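Side-chain contacts in uncharacterized protein (Bacillus thuringiensis serovar kurstaki, PDB 4XE7), which is a ParM-type bacterial actin-like protein that probably polymerises into filaments that segregate plasmid DNA: residues R76-S81 / D85-A90; I128-S133 / E169-E174; S242-F247 / K352-K357. One frame throughout, in Å; residues are numbered along the deposited sequence.

Interaction 1: residues R76-S81 / D85-A90; sequences RIISNS and DARSRA
Arg-76 and Arg-87 each reach across to a backbone carbonyl of the other segment. From Arg-76, NE donates to Arg-87 O at 3.2 Å with an N-H...O angle of 158°, the acceptor lying at the edge of the guanidinium, close to its plane. NH2 adds a weak bond to the same oxygen, while Ser-88 O sits over the centre of one guanidinium face. A bend at chi2 (74°) turns this side chain over the last turn of helix 84-88. In the other direction Arg-87 NH1 donates to Ser-79 O, 3.3 Å away and nearly straight at 172°; a bend at chi3 brings the group to Ser-79 O. Ile-78 CD1 packs on Arg-87 O at 3.6 Å. Between the segments a water accepts from Ile-77 N and lies close to Arg-89 O.

Farther out, Ser-79 OG accepts from Ser-81 N in an ST turn and is also hydrogen-bonded to His-175 ND1. Arg-89 NE forms a salt bridge with Asp-85 OD2 across the last turn. The segments belong to a strand-helix-strand connection between antiparallel neighbours 73-79 and 90-93, part of the large mixed sheet in this actin-like fold.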
# COMPACT_ATOMS: atom_id res chain seq x y z
N ARG A 76 -23.19 -7.50 1.87
CA ARG A 76 -24.19 -6.85 2.69
C ARG A 76 -23.57 -6.51 4.04
O ARG A 76 -23.11 -7.40 4.76
CB ARG A 76 -25.42 -7.74 2.87
CG ARG A 76 -26.45 -7.16 3.80
CD ARG A 76 -27.19 -6.02 3.14
NE ARG A 76 -28.14 -5.41 4.06
CZ ARG A 76 -29.36 -5.88 4.29
NH1 ARG A 76 -29.79 -6.97 3.67
NH2 ARG A 76 -30.16 -5.26 5.14
N ILE A 77 -23.55 -5.23 4.39
CA ILE A 77 -22.95 -4.80 5.65
C ILE A 77 -23.98 -4.19 6.60
O ILE A 77 -24.57 -3.14 6.31
CB ILE A 77 -21.82 -3.80 5.41
CG1 ILE A 77 -20.71 -4.47 4.60
CG2 ILE A 77 -21.29 -3.24 6.75
CD1 ILE A 77 -19.57 -3.55 4.21
N ILE A 78 -24.18 -4.86 7.72
CA ILE A 78 -25.05 -4.40 8.80
C ILE A 78 -24.25 -3.76 9.94
O ILE A 78 -23.55 -4.46 10.67
CB ILE A 78 -25.87 -5.56 9.39
CG1 ILE A 78 -26.47 -6.41 8.26
CG2 ILE A 78 -26.95 -5.03 10.33
CD1 ILE A 78 -27.43 -5.66 7.40
N SER A 79 -24.36 -2.45 10.08
CA SER A 79 -23.57 -1.71 11.06
C SER A 79 -24.27 -0.41 11.45
O SER A 79 -24.83 0.28 10.59
CB SER A 79 -22.17 -1.41 10.48
OG SER A 79 -21.45 -0.48 11.28
N ASN A 80 -24.22 -0.06 12.73
CA ASN A 80 -24.74 1.24 13.18
C ASN A 80 -23.81 2.41 12.84
O ASN A 80 -24.18 3.57 13.00
CB ASN A 80 -25.04 1.22 14.68
CG ASN A 80 -26.14 0.25 15.03
OD1 ASN A 80 -27.07 0.02 14.25
ND2 ASN A 80 -26.05 -0.34 16.22
N SER A 81 -22.61 2.10 12.34
CA SER A 81 -21.73 3.11 11.77
C SER A 81 -22.26 3.63 10.43
O SER A 81 -21.92 4.74 10.02
CB SER A 81 -20.32 2.54 11.58
OG SER A 81 -19.92 1.85 12.75
N ASP A 85 -30.07 3.74 5.22
CA ASP A 85 -30.15 3.41 3.80
C ASP A 85 -29.01 2.53 3.29
O ASP A 85 -29.24 1.54 2.58
CB ASP A 85 -30.17 4.68 2.96
CG ASP A 85 -30.34 4.38 1.49
OD1 ASP A 85 -31.50 4.14 1.07
OD2 ASP A 85 -29.32 4.36 0.78
N ALA A 86 -27.79 2.91 3.62
CA ALA A 86 -26.61 2.14 3.24
C ALA A 86 -26.67 0.79 3.92
O ALA A 86 -26.33 -0.24 3.32
CB ALA A 86 -25.32 2.88 3.62
N ARG A 87 -27.12 0.80 5.17
CA ARG A 87 -27.23 -0.40 5.98
C ARG A 87 -28.23 -1.40 5.40
O ARG A 87 -28.08 -2.62 5.57
CB ARG A 87 -27.60 0.01 7.41
CG ARG A 87 -27.66 -1.10 8.43
CD ARG A 87 -27.78 -0.55 9.85
NE ARG A 87 -28.88 0.39 10.02
CZ ARG A 87 -28.76 1.59 10.59
NH1 ARG A 87 -27.58 1.99 11.05
NH2 ARG A 87 -29.81 2.39 10.70
N SER A 88 -29.24 -0.89 4.68
CA SER A 88 -30.31 -1.71 4.09
C SER A 88 -29.93 -2.40 2.77
O SER A 88 -30.55 -3.39 2.38
CB SER A 88 -31.56 -0.86 3.84
OG SER A 88 -31.44 -0.21 2.57
N ARG A 89 -28.91 -1.85 2.10
CA ARG A 89 -28.52 -2.24 0.75
C ARG A 89 -27.25 -3.05 0.70
O ARG A 89 -26.37 -2.90 1.56
CB ARG A 89 -28.28 -1.00 -0.11
CG ARG A 89 -29.44 -0.11 -0.22
CD ARG A 89 -29.06 1.19 -0.87
NE ARG A 89 -30.28 1.96 -1.03
CZ ARG A 89 -31.20 1.69 -1.94
NH1 ARG A 89 -31.02 0.68 -2.78
NH2 ARG A 89 -32.30 2.42 -2.01
N ALA A 90 -27.12 -3.85 -0.34
CA ALA A 90 -25.87 -4.51 -0.63
C ALA A 90 -24.99 -3.60 -1.50
O ALA A 90 -25.49 -2.66 -2.13
CB ALA A 90 -26.12 -5.85 -1.31
O HOH W 1 -24.81 -2.87 3.54

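Interaction 2: residues I128-S133 / E169-E174; sequences IPLFTS and EMLYGE
Leu-171 CD2 carries the contact with segment 128-133, and it does so at two places. It touches Leu-130 CD2 at 4.2 Å, methyl against methyl, and stands 4.4 Å from Phe-131 CZ, approaching that ring obliquely. Leu-171 has CG anti to its carbonyl carbon (chi1 -58°), which carries its CD2 methyl toward the helix and the CD2 of Leu-130; the two leucine side chains run at a slant to one another. All three residues are buried, yet only 96 Å² is hidden between the segments, and the nearest CA atoms, those of Phe-131 and Leu-171, remain 9.8 Å apart. The contact is thus purely apolar and made through side-chain ends.

Helix 123-140 packs against the large mixed sheet of the actin-like fold, and its sheet-facing side carries many side-chain contacts. Thr-132 touches Leu-73 and Ile-77 of strand 73-79, Ile-128 reaches Trp-91 and Val-93, and Pro-129 lies on Ile-42. Phe-131 also meets the ring of His-175, with the planes about 30° apart; a hydrogen bond from His-175 NE2 to Leu-171 O holds that ring beside the turn. Within the helix, Thr-132 OG1 and Thr-132 N both donate to Ile-128 O, from opposite faces of its carbonyl plane, while Ser-133 OG donates to Leu-130 O at 2.7 Å.

The outer side of segment 169-174 is looser. Glu-169 and Glu-174 are exposed, and Glu-174 has a long, weak ion pair with Lys-190. Tyr-172 is the first residue to leave the helical conformation, and Gly-173, with a positive phi, leads the chain into strand 173-179.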
# COMPACT_ATOMS: atom_id res chain seq x y z
N ILE A 128 -17.40 1.29 4.36
CA ILE A 128 -17.71 0.06 3.64
C ILE A 128 -16.42 -0.68 3.21
O ILE A 128 -16.29 -1.87 3.47
CB ILE A 128 -18.65 0.33 2.46
CG1 ILE A 128 -20.07 0.62 3.01
CG2 ILE A 128 -18.67 -0.86 1.51
CD1 ILE A 128 -21.10 1.09 1.99
N PRO A 129 -15.45 0.02 2.60
CA PRO A 129 -14.20 -0.70 2.30
C PRO A 129 -13.43 -1.11 3.55
O PRO A 129 -12.79 -2.17 3.53
CB PRO A 129 -13.40 0.31 1.48
CG PRO A 129 -14.47 1.17 0.84
CD PRO A 129 -15.48 1.33 1.93
N LEU A 130 -13.49 -0.33 4.61
CA LEU A 130 -12.80 -0.71 5.85
C LEU A 130 -13.38 -2.00 6.42
O LEU A 130 -12.65 -2.95 6.70
CB LEU A 130 -12.89 0.43 6.89
CG LEU A 130 -12.62 0.07 8.35
CD1 LEU A 130 -11.11 -0.11 8.61
CD2 LEU A 130 -13.19 1.10 9.30
N PHE A 131 -14.70 -2.05 6.60
CA PHE A 131 -15.34 -3.25 7.16
C PHE A 131 -15.14 -4.44 6.24
O PHE A 131 -14.95 -5.57 6.71
CB PHE A 131 -16.84 -3.02 7.39
CG PHE A 131 -17.14 -2.09 8.53
CD1 PHE A 131 -16.32 -2.06 9.64
CD2 PHE A 131 -18.23 -1.25 8.48
CE1 PHE A 131 -16.59 -1.20 10.70
CE2 PHE A 131 -18.51 -0.39 9.54
CZ PHE A 131 -17.70 -0.36 10.64
N THR A 132 -15.18 -4.19 4.94
CA THR A 132 -14.97 -5.25 3.97
C THR A 132 -13.56 -5.80 4.09
O THR A 132 -13.36 -7.02 4.01
CB THR A 132 -15.22 -4.75 2.53
OG1 THR A 132 -16.59 -4.35 2.41
CG2 THR A 132 -14.93 -5.84 1.51
N SER A 133 -12.58 -4.92 4.31
CA SER A 133 -11.19 -5.38 4.44
C SER A 133 -11.05 -6.27 5.68
O SER A 133 -10.39 -7.33 5.62
CB SER A 133 -10.21 -4.20 4.50
OG SER A 133 -10.21 -3.57 5.78
N GLU A 169 -15.47 5.88 18.64
CA GLU A 169 -16.86 5.76 19.09
C GLU A 169 -17.79 5.42 17.93
O GLU A 169 -18.77 4.69 18.09
CB GLU A 169 -17.31 7.07 19.75
CG GLU A 169 -17.34 7.03 21.26
CD GLU A 169 -18.31 6.00 21.80
OE1 GLU A 169 -19.34 5.75 21.13
OE2 GLU A 169 -18.04 5.43 22.88
N MET A 170 -17.48 5.99 16.78
CA MET A 170 -18.14 5.65 15.53
C MET A 170 -18.02 4.14 15.26
O MET A 170 -18.97 3.50 14.82
CB MET A 170 -17.52 6.46 14.38
CG MET A 170 -18.15 6.28 13.00
SD MET A 170 -17.17 7.12 11.72
CE MET A 170 -18.46 7.99 10.84
N LEU A 171 -16.85 3.58 15.57
CA LEU A 171 -16.53 2.19 15.21
C LEU A 171 -16.93 1.13 16.25
O LEU A 171 -17.11 -0.04 15.90
CB LEU A 171 -15.03 2.06 14.95
CG LEU A 171 -14.50 2.97 13.86
CD1 LEU A 171 -13.01 2.72 13.65
CD2 LEU A 171 -15.25 2.70 12.57
N TYR A 172 -17.05 1.52 17.51
CA TYR A 172 -17.38 0.56 18.56
C TYR A 172 -18.70 -0.13 18.25
O TYR A 172 -19.61 0.48 17.68
CB TYR A 172 -17.46 1.24 19.93
CG TYR A 172 -16.14 1.73 20.47
CD1 TYR A 172 -14.95 1.09 20.14
CD2 TYR A 172 -16.08 2.84 21.31
CE1 TYR A 172 -13.74 1.54 20.64
CE2 TYR A 172 -14.88 3.29 21.81
CZ TYR A 172 -13.71 2.64 21.47
OH TYR A 172 -12.51 3.10 21.97
N GLY A 173 -18.81 -1.39 18.62
CA GLY A 173 -20.04 -2.12 18.43
C GLY A 173 -19.91 -3.33 17.53
O GLY A 173 -18.81 -3.83 17.25
N GLU A 174 -21.06 -3.81 17.08
CA GLU A 174 -21.13 -5.04 16.32
C GLU A 174 -21.42 -4.70 14.87
O GLU A 174 -22.17 -3.77 14.58
CB GLU A 174 -22.20 -5.95 16.90
CG GLU A 174 -22.12 -7.39 16.43
CD GLU A 174 -23.26 -8.24 16.95
OE1 GLU A 174 -24.09 -8.68 16.13
OE2 GLU A 174 -23.31 -8.47 18.18

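Interaction 3: residues S242-F247 / K352-K357; sequences SDNAFF and KASLMK
A single water joins Asn-244 to Ser-354 and supplies the polar link between the two segments. It accepts from Asn-244 ND2 at 3.2 Å and is hydrogen-bonded to Ser-354 OG at 2.6 Å. The direct separation, 4.3 Å from Asn-244 ND2 to Ser-354 OG, is spanned by this bridge. Asn-244 ND2 also donates to Asn-235 OD1 on the neighbouring strand, so the amide nitrogen is gripped by both the water and the sheet. With CG anti to the carbonyl carbon (chi1 -49°), the amide of Asn-244 extends from the strand to the helix.

Strand 242-248 lies between 232-237 and 251-260, antiparallel to both, in the five-stranded mixed sheet of the second half of this actin-like chain; helix 337-362 packs against that sheet.

Van der Waals contact across the segments is slight: the methyl Leu-355 CD2 lies 4.4 Å from Asn-244 ND2. Farther along the same helix, Phe-358 touches Asn-244 and Phe-246. Other polar ties flank the contact: Ser-242 OG is hydrogen-bonded to Gln-351 NE2 and to Leu-262 O, while Leu-355 O accepts from Asn-367 ND2. The two segments bury only 71 Å² between them.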
# COMPACT_ATOMS: atom_id res chain seq x y z
N SER A 242 7.63 13.22 -5.61
CA SER A 242 8.35 12.86 -4.40
C SER A 242 7.83 13.71 -3.25
O SER A 242 7.64 14.93 -3.41
CB SER A 242 9.86 13.06 -4.58
OG SER A 242 10.39 12.15 -5.52
N ASP A 243 7.58 13.08 -2.11
CA ASP A 243 7.09 13.80 -0.93
C ASP A 243 8.18 13.90 0.16
O ASP A 243 8.61 12.88 0.72
CB ASP A 243 5.84 13.10 -0.39
CG ASP A 243 5.18 13.86 0.75
OD1 ASP A 243 4.48 14.86 0.48
OD2 ASP A 243 5.36 13.44 1.91
N ASN A 244 8.66 15.10 0.43
CA ASN A 244 9.71 15.26 1.44
C ASN A 244 9.11 15.74 2.76
O ASN A 244 8.85 16.92 2.92
CB ASN A 244 10.79 16.22 0.96
CG ASN A 244 11.28 15.89 -0.43
OD1 ASN A 244 10.90 16.52 -1.42
ND2 ASN A 244 12.11 14.86 -0.53
N ALA A 245 8.86 14.81 3.67
CA ALA A 245 8.23 15.12 4.95
C ALA A 245 9.26 15.22 6.06
O ALA A 245 10.19 14.41 6.13
CB ALA A 245 7.17 14.05 5.30
N PHE A 246 9.11 16.22 6.93
CA PHE A 246 10.00 16.34 8.07
C PHE A 246 9.22 16.33 9.37
O PHE A 246 8.29 17.11 9.57
CB PHE A 246 10.84 17.61 7.96
CG PHE A 246 11.77 17.84 9.12
CD1 PHE A 246 12.62 16.83 9.56
CD2 PHE A 246 11.82 19.07 9.74
CE1 PHE A 246 13.48 17.06 10.60
CE2 PHE A 246 12.69 19.31 10.79
CZ PHE A 246 13.52 18.29 11.22
N PHE A 247 9.59 15.41 10.25
CA PHE A 247 8.91 15.25 11.54
C PHE A 247 9.85 15.59 12.69
O PHE A 247 10.95 15.05 12.80
CB PHE A 247 8.40 13.81 11.70
CG PHE A 247 7.42 13.38 10.65
CD1 PHE A 247 6.06 13.62 10.81
CD2 PHE A 247 7.85 12.72 9.51
CE1 PHE A 247 5.14 13.21 9.84
CE2 PHE A 247 6.94 12.31 8.54
CZ PHE A 247 5.59 12.55 8.70
N LYS A 352 19.53 12.04 -5.39
CA LYS A 352 20.60 12.35 -4.44
C LYS A 352 20.68 13.85 -4.15
O LYS A 352 20.70 14.27 -3.00
CB LYS A 352 21.96 11.87 -4.97
CG LYS A 352 23.09 12.12 -3.97
CD LYS A 352 24.42 12.42 -4.64
CE LYS A 352 25.55 12.53 -3.62
NZ LYS A 352 26.37 11.30 -3.48
N ALA A 353 20.72 14.65 -5.21
CA ALA A 353 20.78 16.09 -5.08
C ALA A 353 19.58 16.62 -4.27
O ALA A 353 19.73 17.49 -3.43
CB ALA A 353 20.82 16.75 -6.46
N SER A 354 18.40 16.07 -4.53
CA SER A 354 17.19 16.48 -3.82
C SER A 354 17.22 16.11 -2.32
O SER A 354 16.89 16.93 -1.44
CB SER A 354 15.97 15.83 -4.49
OG SER A 354 14.82 15.94 -3.67
N LEU A 355 17.58 14.85 -2.06
CA LEU A 355 17.62 14.31 -0.71
C LEU A 355 18.70 14.94 0.16
O LEU A 355 18.51 15.15 1.37
CB LEU A 355 17.84 12.79 -0.75
CG LEU A 355 16.73 12.00 -1.45
CD1 LEU A 355 17.17 10.59 -1.70
CD2 LEU A 355 15.49 12.02 -0.58
N MET A 356 19.84 15.23 -0.45
CA MET A 356 20.93 15.87 0.32
C MET A 356 20.53 17.30 0.67
O MET A 356 20.69 17.74 1.80
CB MET A 356 22.26 15.83 -0.45
CG MET A 356 22.84 14.41 -0.57
SD MET A 356 23.40 13.65 1.01
CE MET A 356 25.01 14.39 1.19
N LYS A 357 19.93 18.01 -0.29
CA LYS A 357 19.46 19.36 -0.01
C LYS A 357 18.39 19.39 1.11
O LYS A 357 18.41 20.26 1.99
CB LYS A 357 18.93 19.98 -1.31
CG LYS A 357 18.24 21.31 -1.17
CD LYS A 357 17.86 21.89 -2.53
CE LYS A 357 19.09 22.07 -3.41
NZ LYS A 357 19.75 23.38 -3.14
O HOH W 2 13.12 14.04 -3.43

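How the interactions relate
From the N terminus, interaction 1 comes first and closes the shortest loop, with just three residues between its segments. Interaction 2 follows, with 35 residues between 128-133 and 169-174, and interaction 3 spans 104 residues; the three stand in series, none nested or crossed. Interactions 1 and 2 adjoin, their centres 11 Å apart: Ser-81 OG is probably hydrogen-bonded to Met-170 O at 2.8 Å, and Ser-79 packs on Phe-131. Together they connect helices 84-88, 123-140 and 164-171 with the larger sheet. Interaction 3 lies on the opposite side of the chain's centre, about 36 Å from the centre of interaction 2, and joins the smaller sheet to helix 337-362.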